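Local coordinates for (S)-2-haloacid dehalogenase IVA (Burkholderia cepacia, PDB 2NO4), which catalyses the hydrolytic dehalogenation of short-chain (S)-2-haloalkanoic acids to the corresponding (R)-2-hydroxyalkanoic acids, with inversion of configuration, at the interface of chains A and B. Residues are numbered along the deposited sequence; one frame, centred on the assembly and turned at random. Chains: chain A/B, (S)-2-haloacid dehalogenase IVA.

The interface of chains A and B. Residues chain A 59, 161-162, 189, 213; chain B 52, 56, 59-60, 63.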
# COMPACT_ATOMS: atom_id res chain seq x y z
N TRP A 59 2.54 2.79 4.91
CA TRP A 59 2.72 3.76 3.81
C TRP A 59 1.77 4.94 3.92
O TRP A 59 2.21 6.09 3.88
CB TRP A 59 2.58 3.12 2.44
CG TRP A 59 3.57 2.00 2.20
CD1 TRP A 59 4.88 1.96 2.59
CD2 TRP A 59 3.30 0.74 1.56
NE1 TRP A 59 5.46 0.76 2.21
CE2 TRP A 59 4.50 -0.00 1.57
CE3 TRP A 59 2.14 0.17 0.96
CZ2 TRP A 59 4.59 -1.30 1.02
CZ3 TRP A 59 2.23 -1.11 0.42
CH2 TRP A 59 3.44 -1.83 0.45
N LYS A 161 9.74 3.14 5.89
CA LYS A 161 10.18 2.85 4.48
C LYS A 161 8.98 3.04 3.53
O LYS A 161 7.84 2.77 3.91
CB LYS A 161 10.65 1.39 4.38
CG LYS A 161 11.92 1.04 5.17
CD LYS A 161 11.96 -0.47 5.41
CE LYS A 161 13.35 -0.94 5.77
NZ LYS A 161 13.40 -2.44 5.75
N PRO A 162 9.24 3.44 2.25
CA PRO A 162 10.56 3.72 1.66
C PRO A 162 10.98 5.21 1.66
O PRO A 162 11.67 5.64 0.72
CB PRO A 162 10.39 3.21 0.23
CG PRO A 162 8.96 3.53 -0.11
CD PRO A 162 8.17 3.47 1.23
N TRP A 189 9.31 -3.21 -2.94
CA TRP A 189 9.19 -1.79 -2.52
C TRP A 189 10.39 -1.26 -1.70
O TRP A 189 10.78 -0.10 -1.85
CB TRP A 189 7.85 -1.52 -1.78
CG TRP A 189 7.57 -2.46 -0.64
CD1 TRP A 189 6.88 -3.64 -0.70
CD2 TRP A 189 8.04 -2.32 0.71
NE1 TRP A 189 6.88 -4.25 0.54
CE2 TRP A 189 7.56 -3.46 1.43
CE3 TRP A 189 8.76 -1.33 1.40
CZ2 TRP A 189 7.81 -3.64 2.81
CZ3 TRP A 189 9.02 -1.52 2.80
CH2 TRP A 189 8.55 -2.67 3.47
N TYR A 213 9.42 -2.05 -9.64
CA TYR A 213 10.27 -0.88 -9.30
C TYR A 213 11.56 -0.83 -10.13
O TYR A 213 12.63 -0.63 -9.58
CB TYR A 213 10.58 -0.81 -7.78
CG TYR A 213 9.32 -0.75 -6.94
CD1 TYR A 213 8.79 -1.90 -6.39
CD2 TYR A 213 8.64 0.47 -6.76
CE1 TYR A 213 7.62 -1.85 -5.62
CE2 TYR A 213 7.48 0.53 -5.99
CZ TYR A 213 6.98 -0.64 -5.44
OH TYR A 213 5.83 -0.58 -4.68
N GLN B 52 -4.46 -3.76 -5.68
CA GLN B 52 -3.57 -3.62 -4.54
C GLN B 52 -2.21 -3.03 -4.96
O GLN B 52 -1.68 -2.13 -4.27
CB GLN B 52 -3.35 -4.98 -3.81
CG GLN B 52 -2.41 -4.88 -2.51
CD GLN B 52 -0.86 -4.88 -2.81
OE1 GLN B 52 -0.41 -5.59 -3.71
NE2 GLN B 52 -0.06 -4.11 -2.00
N GLU B 56 -0.48 0.35 -4.01
CA GLU B 56 0.88 0.28 -3.46
C GLU B 56 1.86 1.22 -4.20
O GLU B 56 2.59 1.97 -3.55
CB GLU B 56 1.47 -1.14 -3.53
CG GLU B 56 2.98 -1.13 -3.26
CD GLU B 56 3.60 -2.53 -3.21
OE1 GLU B 56 2.92 -3.47 -2.77
OE2 GLU B 56 4.77 -2.69 -3.61
N TRP B 59 1.49 4.90 -3.35
CA TRP B 59 1.98 5.28 -2.05
C TRP B 59 3.52 5.24 -1.97
O TRP B 59 4.13 6.19 -1.53
CB TRP B 59 1.34 4.42 -0.95
CG TRP B 59 -0.17 4.46 -0.96
CD1 TRP B 59 -0.98 5.54 -1.20
CD2 TRP B 59 -1.05 3.35 -0.73
NE1 TRP B 59 -2.31 5.17 -1.11
CE2 TRP B 59 -2.38 3.84 -0.83
CE3 TRP B 59 -0.83 1.98 -0.43
CZ2 TRP B 59 -3.50 3.01 -0.66
CZ3 TRP B 59 -1.95 1.15 -0.27
CH2 TRP B 59 -3.26 1.67 -0.37
N THR B 60 4.13 4.14 -2.42
CA THR B 60 5.56 3.97 -2.21
C THR B 60 6.37 4.94 -3.11
O THR B 60 7.40 5.44 -2.69
CB THR B 60 6.00 2.53 -2.41
OG1 THR B 60 5.69 2.15 -3.75
CG2 THR B 60 5.25 1.58 -1.40
N LEU B 63 6.44 8.27 -1.52
CA LEU B 63 7.34 8.21 -0.34
C LEU B 63 8.81 8.21 -0.74
O LEU B 63 9.62 8.80 -0.04
CB LEU B 63 7.04 6.98 0.54
CG LEU B 63 5.76 7.10 1.39
CD1 LEU B 63 5.39 5.79 2.03
CD2 LEU B 63 5.91 8.24 2.43
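The methyl CG2 of B:Thr60 sits over one face of the A:Trp59 indole, 3.5 Å from A:Trp59 CE2. It lies above the ring centre in a CH-pi contact. In the plane of the same indole, at its edge, are A:Lys161 O and A:Trp189 NE1. The A:Trp189 ring receives A:Trp59 CZ2 over one face, towards the rim, and A:Lys161 CB in plane at its edge. At the edge of the A:Tyr213 ring, in plane, lies B:Glu56 OE2.

A:Tyr213 OH donates a hydrogen bond of 2.6 Å to B:Glu56 OE2, which uses its anti lone pair. Ring and carboxylate are nearly coplanar, 13° apart. A:Tyr213 OH also shares a hydrogen bond of 2.9 Å with B:Thr60 OG1. B:Thr60 thus splits its two branches. With chi1 at 60°, OG1 lies between the backbone N and the carbonyl carbon and meets the phenol, while CG2 turns to the indole. OG1 also donates to B:Glu56 O, from above the carbonyl plane.

The B:Glu56 chain is extended, with CG anti to the backbone N (chi1 167°), and crosses the far rim of A:Trp59. B:Gln52 NE2 donates to B:Glu56 OE1 at 3.1 Å and should help fix the carboxylate's rotation. A:Trp59 CE3 meets B:Trp59 CE3 at 3.7 Å, the side chains roughly at a right angle. B:Leu63 CD1 packs 3.7 Å from A:Pro162 CD; A:Pro162 follows a cis peptide bond after A:Lys161.

The patch is part of the two-fold symmetric interface of the deposited pair, which may be the biological dimer. The chain B residues and A:Trp59 come from helix 43-63. A:Trp189 lies in the first turn of helix 188-197, within segment 185-190, thought important for catalysis. In this HAD-superfamily Rossmann fold, the centre lies about 12 Å from the nucleophile A:Asp20.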